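Local coordinates for protein siderophore enterobactin esterase (Emericella nidulans, PDB 6GUO) that hydrolyses the ester bonds of the bacterial siderophore enterobactin, allowing its iron to be released inside the fungal cell, at residues D46-D59 with R153-G167. Sequence-based numbering, arbitrary orientation.
Sequences DASGKSANAVYLVD and RVSFGRTALFGHSYG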
loop_
_atom_site.group_PDB
_atom_site.type_symbol
_atom_site.label_atom_id
_atom_site.label_comp_id
_atom_site.label_asym_id
_atom_site.label_seq_id
_atom_site.Cartn_x
_atom_site.Cartn_y
_atom_site.Cartn_z
ATOM N N ASP A 46 14.212 12.603 16.963
ATOM C CA ASP A 46 14.886 12.069 18.149
ATOM C C ASP A 46 14.244 10.732 18.507
ATOM O O ASP A 46 13.043 10.670 18.771
ATOM C CB ASP A 46 14.770 13.051 19.332
ATOM C CG ASP A 46 15.549 12.602 20.577
ATOM O OD1 ASP A 46 15.333 13.206 21.649
ATOM O OD2 ASP A 46 16.369 11.661 20.501
ATOM N N ALA A 47 15.062 9.680 18.516
ATOM C CA ALA A 47 14.619 8.322 18.828
ATOM C C ALA A 47 14.842 7.927 20.296
ATOM O O ALA A 47 14.558 6.786 20.671
ATOM C CB ALA A 47 15.321 7.335 17.906
ATOM N N SER A 48 15.351 8.858 21.111
ATOM C CA SER A 48 15.615 8.638 22.540
ATOM C C SER A 48 16.486 7.403 22.792
ATOM O O SER A 48 16.185 6.579 23.659
ATOM C CB SER A 48 14.298 8.561 23.326
ATOM O OG SER A 48 13.553 9.758 23.183
ATOM N N GLY A 49 17.553 7.272 22.008
ATOM C CA GLY A 49 18.495 6.160 22.149
ATOM C C GLY A 49 18.147 4.878 21.405
ATOM O O GLY A 49 18.975 3.978 21.339
ATOM N N LYS A 50 16.944 4.786 20.837
ATOM C CA LYS A 50 16.537 3.590 20.100
ATOM C C LYS A 50 17.350 3.391 18.820
ATOM O O LYS A 50 17.822 4.351 18.205
ATOM C CB LYS A 50 15.038 3.626 19.770
ATOM C CG LYS A 50 14.146 3.450 20.989
ATOM C CD LYS A 50 12.678 3.623 20.634
ATOM C CE LYS A 50 11.784 3.459 21.855
ATOM N NZ LYS A 50 10.488 4.175 21.682
ATOM N N SER A 51 17.519 2.126 18.451
ATOM C CA SER A 51 18.161 1.745 17.199
ATOM C C SER A 51 17.108 1.700 16.102
ATOM O O SER A 51 15.913 1.890 16.363
ATOM C CB SER A 51 18.839 0.385 17.349
ATOM O OG SER A 51 19.819 0.438 18.371
ATOM N N ALA A 52 17.545 1.456 14.873
ATOM C CA ALA A 52 16.624 1.379 13.746
ATOM C C ALA A 52 17.165 0.512 12.626
ATOM O O ALA A 52 18.359 0.236 12.559
ATOM C CB ALA A 52 16.324 2.772 13.217
ATOM N N ASN A 53 16.256 0.072 11.767
ATOM C CA ASN A 53 16.606 -0.467 10.467
ATOM C C ASN A 53 16.228 0.586 9.440
ATOM O O ASN A 53 15.668 1.626 9.793
ATOM C CB ASN A 53 15.891 -1.795 10.242
ATOM C CG ASN A 53 16.317 -2.848 11.252
ATOM O OD1 ASN A 53 17.501 -2.976 11.552
ATOM N ND2 ASN A 53 15.356 -3.582 11.801
ATOM N N ALA A 54 16.581 0.343 8.186
ATOM C CA ALA A 54 16.327 1.310 7.122
ATOM C C ALA A 54 15.964 0.609 5.826
ATOM O O ALA A 54 16.523 -0.438 5.503
ATOM C CB ALA A 54 17.542 2.198 6.916
ATOM N N VAL A 55 15.023 1.193 5.088
ATOM C CA VAL A 55 14.680 0.711 3.760
ATOM C C VAL A 55 14.830 1.869 2.784
ATOM O O VAL A 55 14.307 2.966 3.015
ATOM C CB VAL A 55 13.278 0.052 3.691
ATOM C CG1 VAL A 55 12.157 1.007 4.080
ATOM C CG2 VAL A 55 13.042 -0.542 2.310
ATOM N N TYR A 56 15.589 1.609 1.721
ATOM C CA TYR A 56 15.852 2.565 0.656
ATOM C C TYR A 56 14.999 2.184 -0.547
ATOM O O TYR A 56 14.976 1.021 -0.950
ATOM C CB TYR A 56 17.350 2.577 0.310
ATOM C CG TYR A 56 18.179 3.195 1.413
ATOM C CD1 TYR A 56 18.602 4.520 1.334
ATOM C CD2 TYR A 56 18.507 2.469 2.559
ATOM C CE1 TYR A 56 19.336 5.103 2.356
ATOM C CE2 TYR A 56 19.241 3.046 3.588
ATOM C CZ TYR A 56 19.658 4.360 3.477
ATOM O OH TYR A 56 20.380 4.939 4.493
ATOM N N LEU A 57 14.293 3.164 -1.107
ATOM C CA LEU A 57 13.364 2.939 -2.208
ATOM C C LEU A 57 13.784 3.749 -3.429
ATOM O O LEU A 57 13.968 4.952 -3.323
ATOM C CB LEU A 57 11.954 3.369 -1.803
ATOM C CG LEU A 57 11.397 2.935 -0.446
ATOM C CD1 LEU A 57 10.086 3.663 -0.176
ATOM C CD2 LEU A 57 11.186 1.439 -0.410
ATOM N N VAL A 58 13.921 3.090 -4.580
ATOM C CA VAL A 58 14.066 3.812 -5.859
ATOM C C VAL A 58 12.675 3.965 -6.479
ATOM O O VAL A 58 11.744 3.303 -6.045
ATOM C CB VAL A 58 15.102 3.170 -6.802
ATOM C CG1 VAL A 58 16.475 3.211 -6.143
ATOM C CG2 VAL A 58 14.726 1.748 -7.209
ATOM N N ASP A 59 12.526 4.854 -7.463
ATOM C CA ASP A 59 11.202 5.422 -7.828
ATOM C C ASP A 59 10.525 5.975 -6.576
ATOM O O ASP A 59 9.344 5.701 -6.301
ATOM C CB ASP A 59 10.274 4.403 -8.504
ATOM C CG ASP A 59 10.771 3.954 -9.853
ATOM O OD1 ASP A 59 11.212 4.807 -10.657
ATOM O OD2 ASP A 59 10.683 2.742 -10.135
ATOM N N ARG A 153 22.446 9.962 16.195
ATOM C CA ARG A 153 22.371 9.200 17.451
ATOM C C ARG A 153 21.667 7.841 17.324
ATOM O O ARG A 153 21.476 7.158 18.331
ATOM C CB ARG A 153 21.718 10.054 18.544
ATOM C CG ARG A 153 22.492 11.335 18.828
ATOM C CD ARG A 153 21.906 12.144 19.975
ATOM N NE ARG A 153 20.484 12.433 19.792
ATOM C CZ ARG A 153 19.974 13.325 18.939
ATOM N NH1 ARG A 153 20.756 14.057 18.142
ATOM N NH2 ARG A 153 18.654 13.485 18.877
ATOM N N VAL A 154 21.313 7.441 16.099
ATOM C CA VAL A 154 20.620 6.180 15.838
ATOM C C VAL A 154 21.594 5.164 15.247
ATOM O O VAL A 154 22.199 5.416 14.204
ATOM C CB VAL A 154 19.443 6.392 14.858
ATOM C CG1 VAL A 154 18.739 5.077 14.544
ATOM C CG2 VAL A 154 18.457 7.399 15.431
ATOM N N SER A 155 21.737 4.019 15.913
ATOM C CA SER A 155 22.497 2.897 15.369
ATOM C C SER A 155 21.609 2.143 14.384
ATOM O O SER A 155 20.531 1.665 14.758
ATOM C CB SER A 155 22.968 1.966 16.489
ATOM O OG SER A 155 23.650 0.842 15.962
ATOM N N PHE A 156 22.057 2.047 13.132
ATOM C CA PHE A 156 21.301 1.369 12.077
ATOM C C PHE A 156 21.737 -0.081 11.947
ATOM O O PHE A 156 22.915 -0.351 11.758
ATOM C CB PHE A 156 21.436 2.101 10.742
ATOM C CG PHE A 156 20.626 3.362 10.678
ATOM C CD1 PHE A 156 19.303 3.329 10.254
ATOM C CD2 PHE A 156 21.166 4.574 11.094
ATOM C CE1 PHE A 156 18.548 4.489 10.209
ATOM C CE2 PHE A 156 20.414 5.736 11.059
ATOM C CZ PHE A 156 19.102 5.696 10.613
ATOM N N GLY A 157 20.777 -0.997 12.038
ATOM C CA GLY A 157 21.052 -2.425 12.096
ATOM C C GLY A 157 21.056 -3.107 10.746
ATOM O O GLY A 157 22.085 -3.606 10.302
ATOM N N ARG A 158 19.893 -3.130 10.107
ATOM C CA ARG A 158 19.689 -3.822 8.843
ATOM C C ARG A 158 19.269 -2.791 7.807
ATOM O O ARG A 158 18.452 -1.932 8.110
ATOM C CB ARG A 158 18.599 -4.880 9.009
ATOM C CG ARG A 158 18.541 -5.897 7.885
ATOM C CD ARG A 158 17.618 -7.061 8.219
ATOM N NE ARG A 158 18.280 -8.118 8.999
ATOM C CZ ARG A 158 18.124 -8.366 10.306
ATOM N NH1 ARG A 158 18.797 -9.372 10.858
ATOM N NH2 ARG A 158 17.316 -7.638 11.076
ATOM N N THR A 159 19.841 -2.866 6.606
ATOM C CA THR A 159 19.463 -1.983 5.500
ATOM C C THR A 159 18.888 -2.795 4.350
ATOM O O THR A 159 19.334 -3.913 4.082
ATOM C CB THR A 159 20.644 -1.139 4.987
ATOM O OG1 THR A 159 21.684 -1.997 4.506
ATOM C CG2 THR A 159 21.174 -0.247 6.099
ATOM N N ALA A 160 17.892 -2.224 3.680
ATOM C CA ALA A 160 17.246 -2.874 2.552
ATOM C C ALA A 160 17.115 -1.920 1.375
ATOM O O ALA A 160 16.994 -0.707 1.563
ATOM C CB ALA A 160 15.877 -3.389 2.955
ATOM N N LEU A 161 17.142 -2.491 0.175
ATOM C CA LEU A 161 16.865 -1.778 -1.069
ATOM C C LEU A 161 15.653 -2.419 -1.737
ATOM O O LEU A 161 15.665 -3.623 -2.018
ATOM C CB LEU A 161 18.063 -1.865 -2.014
ATOM C CG LEU A 161 17.917 -1.223 -3.407
ATOM C CD1 LEU A 161 17.686 0.281 -3.319
ATOM C CD2 LEU A 161 19.142 -1.538 -4.248
ATOM N N PHE A 162 14.633 -1.605 -2.019
ATOM C CA PHE A 162 13.473 -2.037 -2.794
ATOM C C PHE A 162 13.392 -1.259 -4.093
ATOM O O PHE A 162 13.548 -0.045 -4.102
ATOM C CB PHE A 162 12.177 -1.827 -2.009
ATOM C CG PHE A 162 10.934 -2.214 -2.773
ATOM C CD1 PHE A 162 10.321 -3.437 -2.558
ATOM C CD2 PHE A 162 10.378 -1.350 -3.717
ATOM C CE1 PHE A 162 9.179 -3.794 -3.259
ATOM C CE2 PHE A 162 9.239 -1.705 -4.423
ATOM C CZ PHE A 162 8.642 -2.929 -4.193
ATOM N N GLY A 163 13.106 -1.976 -5.174
ATOM C CA GLY A 163 12.765 -1.376 -6.455
ATOM C C GLY A 163 11.796 -2.255 -7.232
ATOM O O GLY A 163 11.798 -3.477 -7.072
ATOM N N HIS A 164 10.964 -1.615 -8.054
ATOM C CA HIS A 164 10.005 -2.283 -8.933
ATOM C C HIS A 164 10.332 -1.984 -10.399
ATOM O O HIS A 164 10.720 -0.863 -10.727
ATOM C CB HIS A 164 8.579 -1.828 -8.616
ATOM C CG HIS A 164 7.546 -2.360 -9.563
ATOM N ND1 HIS A 164 7.150 -1.678 -10.691
ATOM C CD2 HIS A 164 6.815 -3.501 -9.538
ATOM C CE1 HIS A 164 6.226 -2.381 -11.324
ATOM N NE2 HIS A 164 6.007 -3.488 -10.645
ATOM N N SER A 165 10.167 -2.998 -11.258
ATOM C CA SER A 165 10.410 -2.888 -12.706
ATOM C C SER A 165 11.887 -2.541 -12.975
ATOM O O SER A 165 12.758 -3.317 -12.575
ATOM C CB SER A 165 9.381 -1.967 -13.402
ATOM O OG SER A 165 9.491 -0.603 -13.047
ATOM N N TYR A 166 12.200 -1.412 -13.621
ATOM C CA TYR A 166 13.612 -0.995 -13.698
ATOM C C TYR A 166 14.257 -0.884 -12.315
ATOM O O TYR A 166 15.448 -1.161 -12.171
ATOM C CB TYR A 166 13.782 0.329 -14.455
ATOM C CG TYR A 166 13.740 0.245 -15.969
ATOM C CD1 TYR A 166 13.684 -0.983 -16.647
ATOM C CD2 TYR A 166 13.804 1.404 -16.732
ATOM C CE1 TYR A 166 13.660 -1.037 -18.026
ATOM C CE2 TYR A 166 13.782 1.354 -18.115
ATOM C CZ TYR A 166 13.714 0.131 -18.755
ATOM O OH TYR A 166 13.687 0.063 -20.123
ATOM N N GLY A 167 13.474 -0.483 -11.309
ATOM C CA GLY A 167 13.925 -0.506 -9.918
ATOM C C GLY A 167 14.363 -1.883 -9.439
ATOM O O GLY A 167 15.341 -2.006 -8.700
HETATM O O HOH W 1 18.762 10.036 20.982
HETATM O O HOH W 2 18.757 6.871 19.017
HETATM O O HOH W 3 20.782 3.607 18.571
HETATM O O HOH W 4 11.164 1.188 -8.016
HETATM O O HOH W 5 7.992 1.221 -10.672
#
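N53 reaches across to R158 where two neighbouring parallel strands, 52-58 and 156-164, fall out of step. Its CB sits 3.3 Å from R158 O. With CG turned beside its own backbone N (chi1 -63°), the side chain runs alongside that of R158, and CG packs against R158 CB. At the tip, OD1 accepts a hydrogen bond from R158 N at 2.8 Å, bent to 141° at the hydrogen and tilted from the amide's carbonyl plane. This bond serves a beta bulge: A52 pairs with F156 but A54 with T159, and the amide oxygen takes up the N-H of R158, one of the two residues, G157 and R158, set opposite N53. G157, in the bulge, gives its N-H to A52 O, while A54 N turns to R158 O.

Beyond the bulge the ladder is regular as far as V58 N, which bonds to F162 O. These are central strands of an alpha/beta-hydrolase sheet, 52-58 lying between 83-90 and 156-164. On the face covered by helix 131-150, the F156 ring packs its CD1 3.9 Å from A54 CB, and V154 CG1 lies over one ring face, offset toward the rim. L57 CD2 meets F162 CB at 3.8 Å on the face toward helix 288-301.

At the C-terminal ends, V58 CG2 touches both G163 CA and G167 CA (3.6 Å to the latter), packing against the GxSxG turn that fits a nucleophile elbow, with S165 probably the nucleophile. Water 4 accepts from H164 N and lies within hydrogen-bonding distance of V58 O and D59 OD2, though it has more acceptors in reach than protons to give; D59 OD1 is salt-bridged to R102. At the other end, R153 NH2 forms a salt bridge to D46 OD2, its N-H bond there long at 3.3 Å and weak, and water 1 joins the same carboxylate oxygen to R153 NE and G49 N.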